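Local coordinates for protein TRAP-type transporter, periplasmic component (Cupriavidus necator, PDB 4P8B) that binds (S)-2-acetolactate as the periplasmic solute-binding component of a TRAP-type transporter and probably delivers it to the membrane permease for uptake, at residues A122-A125 against L126-E130; E185-A189 against L190-P194; D201-P204 against A205-S208; A267-D270 against A271-E275. All coordinates share one frame; numbering follows the deposited sequence.

Contact 1: A122-A125 against L126-E130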
ATOM      1  N   ALA A 122       1.384   1.771 -15.424  1.00 11.20           N
ATOM      2  CA  ALA A 122       0.124   2.433 -15.108  1.00 12.05           C
ATOM      3  C   ALA A 122       0.187   3.093 -13.747  1.00 10.93           C
ATOM      4  O   ALA A 122      -0.271   4.221 -13.587  1.00 11.48           O
ATOM      5  CB  ALA A 122      -1.029   1.441 -15.181  1.00 12.60           C
ATOM      6  N   LEU A 123       0.734   2.406 -12.755  1.00  9.46           N
ATOM      7  CA  LEU A 123       0.871   2.999 -11.448  1.00 11.01           C
ATOM      8  C   LEU A 123       1.770   4.233 -11.519  1.00 12.81           C
ATOM      9  O   LEU A 123       1.456   5.291 -10.947  1.00 11.11           O
ATOM     10  CB  LEU A 123       1.433   1.943 -10.476  1.00 11.48           C
ATOM     11  CG  LEU A 123       1.789   2.358  -9.050  1.00 12.12           C
ATOM     12  CD1 LEU A 123       0.642   3.049  -8.375  1.00 13.81           C
ATOM     13  CD2 LEU A 123       2.246   1.163  -8.219  1.00 13.88           C
ATOM     14  N   ASP A 124       2.891   4.113 -12.224  1.00 11.82           N
ATOM     15  CA  ASP A 124       3.822   5.228 -12.345  1.00 11.42           C
ATOM     16  C   ASP A 124       3.171   6.398 -13.070  1.00 11.92           C
ATOM     17  O   ASP A 124       3.468   7.551 -12.773  1.00 12.25           O
ATOM     18  CB  ASP A 124       5.108   4.793 -13.063  1.00 10.91           C
ATOM     19  CG  ASP A 124       5.990   3.901 -12.197  1.00 15.99           C
ATOM     20  OD1 ASP A 124       5.860   3.945 -10.955  1.00 15.51           O
ATOM     21  OD2 ASP A 124       6.841   3.195 -12.773  1.00 16.32           O
ATOM     22  N   ALA A 125       2.298   6.120 -14.039  1.00 12.08           N
ATOM     23  CA  ALA A 125       1.608   7.193 -14.756  1.00 11.09           C
ATOM     24  C   ALA A 125       0.739   8.009 -13.813  1.00 11.56           C
ATOM     25  O   ALA A 125       0.521   9.189 -14.054  1.00 12.57           O
ATOM     26  CB  ALA A 125       0.787   6.640 -15.899  1.00 13.18           C
ATOM     27  N   LEU A 126       0.251   7.389 -12.759  1.00 11.88           N
ATOM     28  CA  LEU A 126      -0.540   8.098 -11.761  1.00 11.15           C
ATOM     29  C   LEU A 126       0.356   8.867 -10.804  1.00 11.11           C
ATOM     30  O   LEU A 126       0.218  10.085 -10.658  1.00 13.44           O
ATOM     31  CB  LEU A 126      -1.467   7.149 -11.012  1.00  9.56           C
ATOM     32  CG  LEU A 126      -2.409   6.327 -11.890  1.00 11.28           C
ATOM     33  CD1 LEU A 126      -3.405   5.608 -11.012  1.00 11.80           C
ATOM     34  CD2 LEU A 126      -3.102   7.198 -12.897  1.00 13.96           C
ATOM     35  N   THR A 127       1.283   8.176 -10.158  1.00 11.30           N
ATOM     36  CA  THR A 127       2.052   8.828  -9.108  1.00 11.73           C
ATOM     37  C   THR A 127       2.949   9.928  -9.669  1.00 14.24           C
ATOM     38  O   THR A 127       3.191  10.941  -8.997  1.00 14.27           O
ATOM     39  CB  THR A 127       2.932   7.833  -8.364  1.00 12.87           C
ATOM     40  OG1 THR A 127       3.824   7.234  -9.309  1.00 12.37           O
ATOM     41  CG2 THR A 127       2.096   6.753  -7.652  1.00 12.40           C
ATOM     42  N   GLN A 128       3.423   9.767 -10.907  1.00 13.29           N
ATOM     43  CA  GLN A 128       4.368  10.715 -11.485  1.00 14.37           C
ATOM     44  C   GLN A 128       3.664  11.764 -12.335  1.00 15.54           C
ATOM     45  O   GLN A 128       4.320  12.631 -12.886  1.00 18.02           O
ATOM     46  CB  GLN A 128       5.426   9.979 -12.319  1.00 16.27           C
ATOM     47  CG  GLN A 128       6.192   8.967 -11.491  1.00 16.33           C
ATOM     48  CD  GLN A 128       7.032   8.008 -12.303  1.00 22.62           C
ATOM     49  OE1 GLN A 128       7.004   8.014 -13.532  1.00 21.40           O
ATOM     50  NE2 GLN A 128       7.769   7.143 -11.604  1.00 22.04           N
ATOM     51  N   GLY A 129       2.334  11.703 -12.424  1.00 15.40           N
ATOM     52  CA  GLY A 129       1.569  12.586 -13.287  1.00 15.14           C
ATOM     53  C   GLY A 129       0.583  13.489 -12.559  1.00 15.80           C
ATOM     54  O   GLY A 129       0.719  13.739 -11.359  1.00 14.59           O
ATOM     55  N   GLU A 130      -0.414  13.995 -13.277  1.00 16.51           N
ATOM     56  CA  GLU A 130      -1.337  14.952 -12.693  1.00 16.97           C
ATOM     57  C   GLU A 130      -2.152  14.351 -11.550  1.00 16.88           C
ATOM     58  O   GLU A 130      -2.567  15.064 -10.635  1.00 15.42           O
ATOM     59  CB  GLU A 130      -2.255  15.564 -13.765  1.00 20.66           C
ATOM     60  CG  GLU A 130      -3.406  14.703 -14.231  1.00 29.21           C
ATOM     61  CD  GLU A 130      -4.189  15.352 -15.375  1.00 26.39           C
ATOM     62  OE1 GLU A 130      -4.503  16.559 -15.277  1.00 29.56           O
ATOM     63  OE2 GLU A 130      -4.481  14.647 -16.366  1.00 33.08           O
TER
HETATM   64  O   HOH W   1       5.379   5.201  -8.530  1.00 14.95           O
HETATM   65  O   HOH W   2       8.917   4.850 -13.275  1.00 34.50           O
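Asp124, in the last turn of helix 120-127, and Gln128, just past its end, lie side by side, pointing the same way. The Asp124 carboxylate and the Gln128 amide are stacked, with their planes only 8° apart. Gln128 NE2 sits 3.7 Å from Asp124 CG, over the flat group. Gln128 places its CG anti to the carbonyl carbon (chi1 -59°) and then runs out extended. This carries the amide back along the helix to the aspartate. No direct bond joins the two groups. One water donates to Asp124 OD2 and accepts from Gln128 NE2, the latter at 3.1 Å. A second water donates to Asp124 OD1 and also bonds Thr127 OG1, at 2.7 Å. The aspartate is thus bridged to both residues, while OD1 also forms a salt bridge with Arg280.

Thr127 holds OG1 between its backbone N and carbonyl carbon (chi1 60°). That puts the methyl CG2 anti to the carbonyl carbon, where it meets Leu123 CD1 at 4.0 Å. At this end of the helix Thr127 N bonds Leu123 O at 3.0 Å, and Gln128 N bonds Asp124 O at 2.9 Å. Gly129 is the N-cap of the next helix, 130-141.

The apolar side faces inward. Leu126 packs on Ala335 and Ile339 of helix 329-340. Leu123 and Thr127 lie on strand 144-154, touching Glu151 and Trp149.

Contact 2: E185-A189 against L190-P194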
ATOM      1  N   GLU A 185     -16.568  -4.090   0.015  1.00 12.51           N
ATOM      2  CA  GLU A 185     -17.474  -4.099  -1.129  1.00 13.08           C
ATOM      3  C   GLU A 185     -16.902  -4.877  -2.314  1.00 12.20           C
ATOM      4  O   GLU A 185     -17.637  -5.623  -2.980  1.00 13.47           O
ATOM      5  CB  GLU A 185     -17.834  -2.666  -1.532  1.00 14.42           C
ATOM      6  CG  GLU A 185     -18.687  -1.992  -0.473  1.00 15.24           C
ATOM      7  CD  GLU A 185     -19.131  -0.598  -0.866  1.00 20.17           C
ATOM      8  OE1 GLU A 185     -19.318  -0.342  -2.072  1.00 20.62           O
ATOM      9  OE2 GLU A 185     -19.301   0.248   0.037  1.00 31.54           O
ATOM     10  N   THR A 186     -15.609  -4.734  -2.583  1.00 11.32           N
ATOM     11  CA  THR A 186     -14.997  -5.472  -3.680  1.00 10.46           C
ATOM     12  C   THR A 186     -15.124  -6.968  -3.454  1.00 10.16           C
ATOM     13  O   THR A 186     -15.516  -7.714  -4.354  1.00 11.97           O
ATOM     14  CB  THR A 186     -13.533  -5.089  -3.841  1.00  9.94           C
ATOM     15  OG1 THR A 186     -13.483  -3.723  -4.273  1.00 10.64           O
ATOM     16  CG2 THR A 186     -12.818  -5.979  -4.849  1.00  9.87           C
ATOM     17  N   PHE A 187     -14.768  -7.428  -2.261  1.00  9.92           N
ATOM     18  CA  PHE A 187     -14.823  -8.866  -2.001  1.00 10.70           C
ATOM     19  C   PHE A 187     -16.252  -9.387  -1.855  1.00 13.07           C
ATOM     20  O   PHE A 187     -16.529 -10.537  -2.231  1.00 13.08           O
ATOM     21  CB  PHE A 187     -13.912  -9.235  -0.830  1.00  9.78           C
ATOM     22  CG  PHE A 187     -12.468  -9.310  -1.231  1.00  9.80           C
ATOM     23  CD1 PHE A 187     -11.975 -10.443  -1.847  1.00 10.45           C
ATOM     24  CD2 PHE A 187     -11.611  -8.235  -1.034  1.00  8.73           C
ATOM     25  CE1 PHE A 187     -10.668 -10.512  -2.277  1.00 10.89           C
ATOM     26  CE2 PHE A 187     -10.304  -8.304  -1.454  1.00  8.84           C
ATOM     27  CZ  PHE A 187      -9.833  -9.437  -2.062  1.00 11.39           C
ATOM     28  N   ASN A 188     -17.177  -8.568  -1.365  1.00 12.47           N
ATOM     29  CA  ASN A 188     -18.596  -8.944  -1.376  1.00 14.58           C
ATOM     30  C   ASN A 188     -19.081  -9.192  -2.810  1.00 15.81           C
ATOM     31  O   ASN A 188     -19.847 -10.116  -3.053  1.00 16.05           O
ATOM     32  CB  ASN A 188     -19.492  -7.867  -0.746  1.00 16.00           C
ATOM     33  CG  ASN A 188     -19.361  -7.776   0.753  1.00 18.76           C
ATOM     34  OD1 ASN A 188     -18.795  -8.643   1.399  1.00 20.86           O
ATOM     35  ND2 ASN A 188     -19.917  -6.717   1.320  1.00 22.96           N
ATOM     36  N   ALA A 189     -18.656  -8.354  -3.750  1.00 14.53           N
ATOM     37  CA  ALA A 189     -19.069  -8.507  -5.150  1.00 14.81           C
ATOM     38  C   ALA A 189     -18.560  -9.808  -5.742  1.00 15.06           C
ATOM     39  O   ALA A 189     -19.133 -10.317  -6.701  1.00 17.26           O
ATOM     40  CB  ALA A 189     -18.565  -7.333  -5.974  1.00 15.62           C
ATOM     41  N   LEU A 190     -17.469 -10.323  -5.189  1.00 14.19           N
ATOM     42  CA  LEU A 190     -16.864 -11.575  -5.634  1.00 14.05           C
ATOM     43  C   LEU A 190     -17.405 -12.782  -4.862  1.00 14.78           C
ATOM     44  O   LEU A 190     -16.929 -13.900  -5.050  1.00 19.05           O
ATOM     45  CB  LEU A 190     -15.339 -11.502  -5.515  1.00 14.14           C
ATOM     46  CG  LEU A 190     -14.709 -10.429  -6.399  1.00 13.96           C
ATOM     47  CD1 LEU A 190     -13.243 -10.211  -6.081  1.00 16.26           C
ATOM     48  CD2 LEU A 190     -14.892 -10.813  -7.843  1.00 16.34           C
ATOM     49  N   GLY A 191     -18.390 -12.559  -3.991  1.00 14.09           N
ATOM     50  CA  GLY A 191     -19.025 -13.647  -3.261  1.00 17.03           C
ATOM     51  C   GLY A 191     -18.294 -14.117  -2.017  1.00 15.12           C
ATOM     52  O   GLY A 191     -18.693 -15.108  -1.393  1.00 16.62           O
ATOM     53  N   ALA A 192     -17.232 -13.407  -1.649  1.00 13.82           N
ATOM     54  CA  ALA A 192     -16.456 -13.763  -0.476  1.00 16.24           C
ATOM     55  C   ALA A 192     -17.054 -13.196   0.808  1.00 16.02           C
ATOM     56  O   ALA A 192     -18.033 -12.447   0.786  1.00 15.70           O
ATOM     57  CB  ALA A 192     -15.008 -13.321  -0.662  1.00 13.13           C
ATOM     58  N   ASN A 193     -16.464 -13.602   1.930  0.50 17.26           N
ATOM     59  CA  ASN A 193     -16.823 -13.112   3.257  0.50 16.70           C
ATOM     60  C   ASN A 193     -15.628 -12.388   3.857  0.50 14.86           C
ATOM     61  O   ASN A 193     -14.879 -12.945   4.662  0.50 16.01           O
ATOM     62  CB  ASN A 193     -17.244 -14.269   4.162  0.50 21.16           C
ATOM     63  CG  ASN A 193     -18.575 -14.862   3.766  0.50 24.91           C
ATOM     64  OD1 ASN A 193     -19.555 -14.143   3.567  0.50 31.98           O
ATOM     65  ND2 ASN A 193     -18.618 -16.181   3.638  0.50 32.34           N
ATOM     66  N   PRO A 194     -15.422 -11.137   3.455  1.00 13.16           N
ATOM     67  CA  PRO A 194     -14.246 -10.406   3.939  1.00 14.72           C
ATOM     68  C   PRO A 194     -14.416  -9.950   5.377  1.00 15.86           C
ATOM     69  O   PRO A 194     -15.523  -9.694   5.824  1.00 17.49           O
ATOM     70  CB  PRO A 194     -14.171  -9.208   2.991  1.00 14.48           C
ATOM     71  CG  PRO A 194     -15.590  -8.993   2.606  1.00 14.68           C
ATOM     72  CD  PRO A 194     -16.165 -10.361   2.450  1.00 15.60           C
TER
HETATM   73  O   HOH W   3     -20.505 -12.069  -0.798  1.00 32.74           O
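Phe187 and Pro194 meet through their aliphatic carbons where helix 181-189 turns into strand 193-196. Phe187 CB lies 3.8 Å from Pro194 CB. The phenyl ring swings away to other neighbours. Ala192 CB comes to its edge, near the ring plane, and Leu190 CD1 approaches obliquely, 4.4 Å from Phe187 CD1. Phe187 keeps CG anti to its carbonyl carbon (chi1 -79°), which sends the ring towards Leu175 and Val177 of strand 174-177.

Asn188 crosses the proline ring at about a right angle. Its OD1 rests 3.3 Å from Pro194 CD.

The backbone forms a Schellman motif. Gly191, with positive phi (83°), is the first residue to leave the helix. Ala192 N bonds Phe187 O at 3.0 Å, while Gly191 N bonds Asn188 O at 3.0 Å from above the carbonyl plane. A water donates to both Asn188 O and Ala192 O.

This is the return turn of the beta-alpha-beta unit 174-177, 181-189, 193-196, whose first strand carries Arg176 of the acetolactate site. The chemistry has two sides: Phe187 O and Asn188 O are each met by a backbone N-H, while Leu190, Ala192 and Pro194 are held to Phe187 by apolar contact.

Contact 3: D201-P204 against A205-S208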
ATOM      1  N   ASP A 201      -3.323  -7.867  13.612  1.00 14.74           N
ATOM      2  CA  ASP A 201      -4.376  -8.817  13.918  1.00 12.73           C
ATOM      3  C   ASP A 201      -4.510  -9.923  12.847  1.00 12.58           C
ATOM      4  O   ASP A 201      -4.975 -11.033  13.130  1.00 13.24           O
ATOM      5  CB  ASP A 201      -5.700  -8.075  14.125  1.00 14.46           C
ATOM      6  CG  ASP A 201      -5.784  -7.392  15.473  1.00 23.28           C
ATOM      7  OD1 ASP A 201      -4.984  -7.738  16.370  1.00 21.52           O
ATOM      8  OD2 ASP A 201      -6.680  -6.548  15.646  1.00 20.10           O
ATOM      9  N   ALA A 202      -4.086  -9.623  11.632  1.00 12.08           N
ATOM     10  CA  ALA A 202      -4.127 -10.607  10.579  1.00 11.04           C
ATOM     11  C   ALA A 202      -3.266 -11.821  10.869  1.00 13.23           C
ATOM     12  O   ALA A 202      -3.610 -12.930  10.453  1.00 13.87           O
ATOM     13  CB  ALA A 202      -3.708  -9.964   9.268  1.00 11.92           C
ATOM     14  N   GLN A 203      -2.167 -11.638  11.585  1.00 15.78           N
ATOM     15  CA  GLN A 203      -1.210 -12.729  11.795  1.00 17.53           C
ATOM     16  C   GLN A 203      -1.814 -13.898  12.557  1.00 16.08           C
ATOM     17  O   GLN A 203      -1.780 -15.036  12.075  1.00 15.64           O
ATOM     18  CB  GLN A 203       0.044 -12.227  12.510  1.00 17.83           C
ATOM     19  CG  GLN A 203       0.635 -10.966  11.887  1.00 19.84           C
ATOM     20  CD  GLN A 203       0.865 -11.105  10.394  1.00 18.37           C
ATOM     21  OE1 GLN A 203       1.515 -12.036   9.930  1.00 20.46           O
ATOM     22  NE2 GLN A 203       0.319 -10.173   9.626  1.00 17.05           N
ATOM     23  N   PRO A 204      -2.372 -13.651  13.757  1.00 15.30           N
ATOM     24  CA  PRO A 204      -2.914 -14.815  14.460  1.00 18.71           C
ATOM     25  C   PRO A 204      -4.124 -15.406  13.743  1.00 15.20           C
ATOM     26  O   PRO A 204      -4.396 -16.590  13.859  1.00 16.50           O
ATOM     27  CB  PRO A 204      -3.307 -14.258  15.845  1.00 18.88           C
ATOM     28  CG  PRO A 204      -3.446 -12.767  15.617  1.00 17.13           C
ATOM     29  CD  PRO A 204      -2.387 -12.451  14.616  1.00 17.87           C
ATOM     30  N   ALA A 205      -4.866 -14.558  13.048  1.00 14.33           N
ATOM     31  CA  ALA A 205      -6.048 -15.014  12.328  1.00 14.94           C
ATOM     32  C   ALA A 205      -5.651 -15.981  11.200  1.00 12.50           C
ATOM     33  O   ALA A 205      -6.318 -16.994  10.975  1.00 14.70           O
ATOM     34  CB  ALA A 205      -6.820 -13.824  11.773  1.00 14.70           C
HETATM   35  N   MSE A 206      -4.555 -15.686  10.514  1.00 11.97           N
HETATM   36  CA  MSE A 206      -4.066 -16.611   9.481  1.00 14.42           C
HETATM   37  C   MSE A 206      -3.508 -17.883  10.102  1.00 14.06           C
HETATM   38  O   MSE A 206      -3.730 -18.988   9.590  1.00 15.07           O
HETATM   39  CB  MSE A 206      -2.983 -15.969   8.638  1.00 12.68           C
HETATM   40  CG  MSE A 206      -3.489 -14.893   7.727  1.00 12.31           C
HETATM   41 SE   MSE A 206      -2.085 -14.097   6.622  0.85 13.66          SE
HETATM   42  CE  MSE A 206      -1.130 -13.127   7.978  1.00 18.44           C
ATOM     43  N   ALA A 207      -2.803 -17.752  11.218  1.00 13.72           N
ATOM     44  CA  ALA A 207      -2.167 -18.906  11.862  1.00 15.07           C
ATOM     45  C   ALA A 207      -3.214 -19.895  12.357  1.00 17.45           C
ATOM     46  O   ALA A 207      -3.004 -21.108  12.296  1.00 19.36           O
ATOM     47  CB  ALA A 207      -1.284 -18.461  13.025  1.00 16.32           C
ATOM     48  N   SER A 208      -4.331 -19.393  12.878  1.00 15.55           N
ATOM     49  CA  SER A 208      -5.355 -20.278  13.438  1.00 18.57           C
ATOM     50  C   SER A 208      -6.363 -20.781  12.408  1.00 17.34           C
ATOM     51  O   SER A 208      -7.162 -21.665  12.702  1.00 19.24           O
ATOM     52  CB  SER A 208      -6.147 -19.559  14.522  1.00 18.49           C
ATOM     53  OG  SER A 208      -6.983 -18.573  13.930  1.00 20.16           O
TER
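Met206, a selenomethionine in this crystal, folds its methyl back against Gln203 and Ala202, one turn earlier on helix 199-208. The motif is a short alpha helix with a proline kink. Pro204 has no N-H to give to the turn before.

The tight part is the inner face. The Gln203 and Met206 side chains run side by side, pointing the same way. The methyl Met206 CE lies over the face of the Gln203 amide, 3.5 Å from Gln203 OE1, and is 4.3 Å from Ala202 CB. A bend at the end of the Met206 chain (chi3 -71°) turns the methyl there. Gln203 is itself bent at chi2 (-52°), and its NE2 bonds back to Trp199 O, which fixes the amide. Leu226 and Val229 touch Met206 from neighbouring loops. The side chain of Ala202 is about 4 Å from that of Arg176, which binds acetolactate, so this face lies close to the ligand pocket.

The outer face is looser. Asp201, Pro204, Ala207 and Ser208 are exposed to solvent. Past the kink the regular pattern resumes, with Met206 N bonded to Ala202 O and Ala207 N to Gln203 O. Ser208 OG bonds Ala210 N, two residues on, and Ser208 N bonds Pro204 O at 3.0 Å.

Contact 4: A267-D270 against A271-E275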
ATOM      1  N   ALA A 267      15.714  13.911   0.755  1.00 20.06           N
ATOM      2  CA  ALA A 267      16.000  12.620   1.355  1.00 19.39           C
ATOM      3  C   ALA A 267      14.819  11.661   1.157  1.00 17.68           C
ATOM      4  O   ALA A 267      15.022  10.476   0.875  1.00 16.91           O
ATOM      5  CB  ALA A 267      16.329  12.773   2.827  1.00 20.22           C
ATOM      6  N   ALA A 268      13.596  12.180   1.276  1.00 17.23           N
ATOM      7  CA  ALA A 268      12.400  11.378   1.001  1.00 15.77           C
ATOM      8  C   ALA A 268      12.345  10.944  -0.474  1.00 15.07           C
ATOM      9  O   ALA A 268      12.010   9.807  -0.782  1.00 14.01           O
ATOM     10  CB  ALA A 268      11.155  12.149   1.365  1.00 15.74           C
ATOM     11  N   VAL A 269      12.676  11.859  -1.383  1.00 15.81           N
ATOM     12  CA  VAL A 269      12.696  11.532  -2.808  1.00 15.38           C
ATOM     13  C   VAL A 269      13.708  10.425  -3.111  1.00 15.21           C
ATOM     14  O   VAL A 269      13.394   9.463  -3.816  1.00 14.33           O
ATOM     15  CB  VAL A 269      12.998  12.803  -3.628  1.00 19.42           C
ATOM     16  CG1 VAL A 269      13.336  12.466  -5.094  1.00 18.63           C
ATOM     17  CG2 VAL A 269      11.807  13.747  -3.531  1.00 19.77           C
ATOM     18  N   ASP A 270      14.911  10.546  -2.546  1.00 16.24           N
ATOM     19  CA  ASP A 270      15.960   9.537  -2.715  1.00 16.80           C
ATOM     20  C   ASP A 270      15.556   8.195  -2.108  1.00 15.32           C
ATOM     21  O   ASP A 270      15.721   7.133  -2.724  1.00 15.39           O
ATOM     22  CB  ASP A 270      17.275  10.002  -2.079  1.00 17.92           C
ATOM     23  CG  ASP A 270      17.887  11.184  -2.794  1.00 22.32           C
ATOM     24  OD1 ASP A 270      17.439  11.494  -3.916  1.00 21.03           O
ATOM     25  OD2 ASP A 270      18.819  11.809  -2.225  1.00 20.60           O
ATOM     26  N   ALA A 271      15.003   8.247  -0.904  1.00 15.18           N
ATOM     27  CA  ALA A 271      14.540   7.023  -0.246  1.00 14.19           C
ATOM     28  C   ALA A 271      13.414   6.350  -1.023  1.00 12.85           C
ATOM     29  O   ALA A 271      13.370   5.123  -1.130  1.00 12.23           O
ATOM     30  CB  ALA A 271      14.089   7.329   1.145  1.00 14.35           C
ATOM     31  N   GLY A 272      12.492   7.147  -1.555  1.00 13.75           N
ATOM     32  CA  GLY A 272      11.366   6.614  -2.295  1.00 11.75           C
ATOM     33  C   GLY A 272      11.805   5.882  -3.549  1.00 11.34           C
ATOM     34  O   GLY A 272      11.299   4.793  -3.848  1.00 11.80           O
ATOM     35  N   LYS A 273      12.759   6.447  -4.277  1.00 13.17           N
ATOM     36  CA  LYS A 273      13.248   5.782  -5.481  1.00 13.70           C
ATOM     37  C   LYS A 273      13.915   4.467  -5.133  1.00 12.70           C
ATOM     38  O   LYS A 273      13.677   3.454  -5.802  1.00 12.85           O
ATOM     39  CB  LYS A 273      14.227   6.658  -6.266  1.00 20.38           C
ATOM     40  CG  LYS A 273      13.584   7.756  -7.082  1.00 26.74           C
ATOM     41  CD  LYS A 273      14.605   8.465  -7.963  1.00 25.33           C
ATOM     42  CE  LYS A 273      15.593   9.268  -7.136  1.00 33.51           C
ATOM     43  NZ  LYS A 273      16.212  10.355  -7.945  1.00 36.84           N
ATOM     44  N   GLN A 274      14.765   4.476  -4.114  1.00 13.69           N
ATOM     45  CA  GLN A 274      15.398   3.236  -3.667  1.00 15.41           C
ATOM     46  C   GLN A 274      14.358   2.228  -3.228  1.00 13.20           C
ATOM     47  O   GLN A 274      14.447   1.031  -3.547  1.00 13.38           O
ATOM     48  CB  GLN A 274      16.364   3.515  -2.522  1.00 15.31           C
ATOM     49  CG  GLN A 274      17.630   4.222  -2.964  1.00 18.66           C
ATOM     50  CD  GLN A 274      18.625   4.359  -1.842  1.00 21.03           C
ATOM     51  OE1 GLN A 274      18.892   3.397  -1.122  1.00 22.69           O
ATOM     52  NE2 GLN A 274      19.144   5.565  -1.653  1.00 25.47           N
ATOM     53  N   GLU A 275      13.338   2.690  -2.509  1.00 12.44           N
ATOM     54  CA  GLU A 275      12.348   1.771  -1.959  1.00 11.02           C
ATOM     55  C   GLU A 275      11.474   1.135  -3.031  1.00  9.94           C
ATOM     56  O   GLU A 275      11.108  -0.020  -2.908  1.00 10.33           O
ATOM     57  CB  GLU A 275      11.489   2.454  -0.887  1.00 10.74           C
ATOM     58  CG  GLU A 275      10.634   1.470  -0.112  1.00 11.01           C
ATOM     59  CD  GLU A 275       9.326   1.190  -0.800  1.00  8.93           C
ATOM     60  OE1 GLU A 275       8.880   1.992  -1.639  1.00  9.91           O
ATOM     61  OE2 GLU A 275       8.711   0.123  -0.503  1.00  8.86           O
TER
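This is a local contact between successive turns inside the long helix 258-279, which packs against helix 44-59 and the five-stranded sheet. Four backbone bonds of the i to i+4 kind carry it. They run from Ala271 N to Ala267 O, from Gly272 N to Ala268 O (2.8 Å), from Lys273 N to Val269 O, and from Gln274 N to Asp270 O. The last is the straightest, with an N-H...O angle of 172°.

Small residues make up much of the buried face. Ala268 and Ala271 both lie on Phe246 of strand 241-249, and Ala268 also touches Leu147 and Ala148 of strand 144-154. Ala267 and Ala268 meet Trp52 of helix 44-59. Gly272 adds no side chain to this face. Glu275, also buried, bonds Glu151 N through OE1.

Lys273 and Gln274 are exposed. Lys273 runs back along the helix over the Val269 carbonyl, its CG 3.7 Å from Val269 O. A bend at chi3 (-68°) turns its end towards the aspartate, and CE comes 4.4 Å from Val269 CG1. Gln274 is extended beyond CG, and that CG lies 3.5 Å from Asp270 O.

Asp270 OD2 forms a salt bridge with Arg59, and OD1 bonds Gln266. Lys273 NZ stays 4.4 Å from Asp270 OD1, beyond salt-bridge range. Its charge may add a mild attraction, but the aspartate is held mainly by Arg59 and Gln266.

The contacts follow in series along the chain, from contact 1 to contact 4, without touching one another. Contacts 1 and 4 are nearest, with centres about 16 Å apart. Both pack on strand 144-154, an edge strand of the five-stranded sheet, and Glu151 of that strand meets both. Contacts 2 and 3 have centres about 20 Å apart. They lie on consecutive elements, as strand 193-196 leads into helix 199-208. Contact 3 lies across the chain's centre from contacts 1 and 4, about 34 and 32 Å away by centres. Contact 3 comes closest to the acetolactate site, at Arg176; side chains of contacts 1 and 2 are about 8 Å from those of binding residues, and contact 4 lies away.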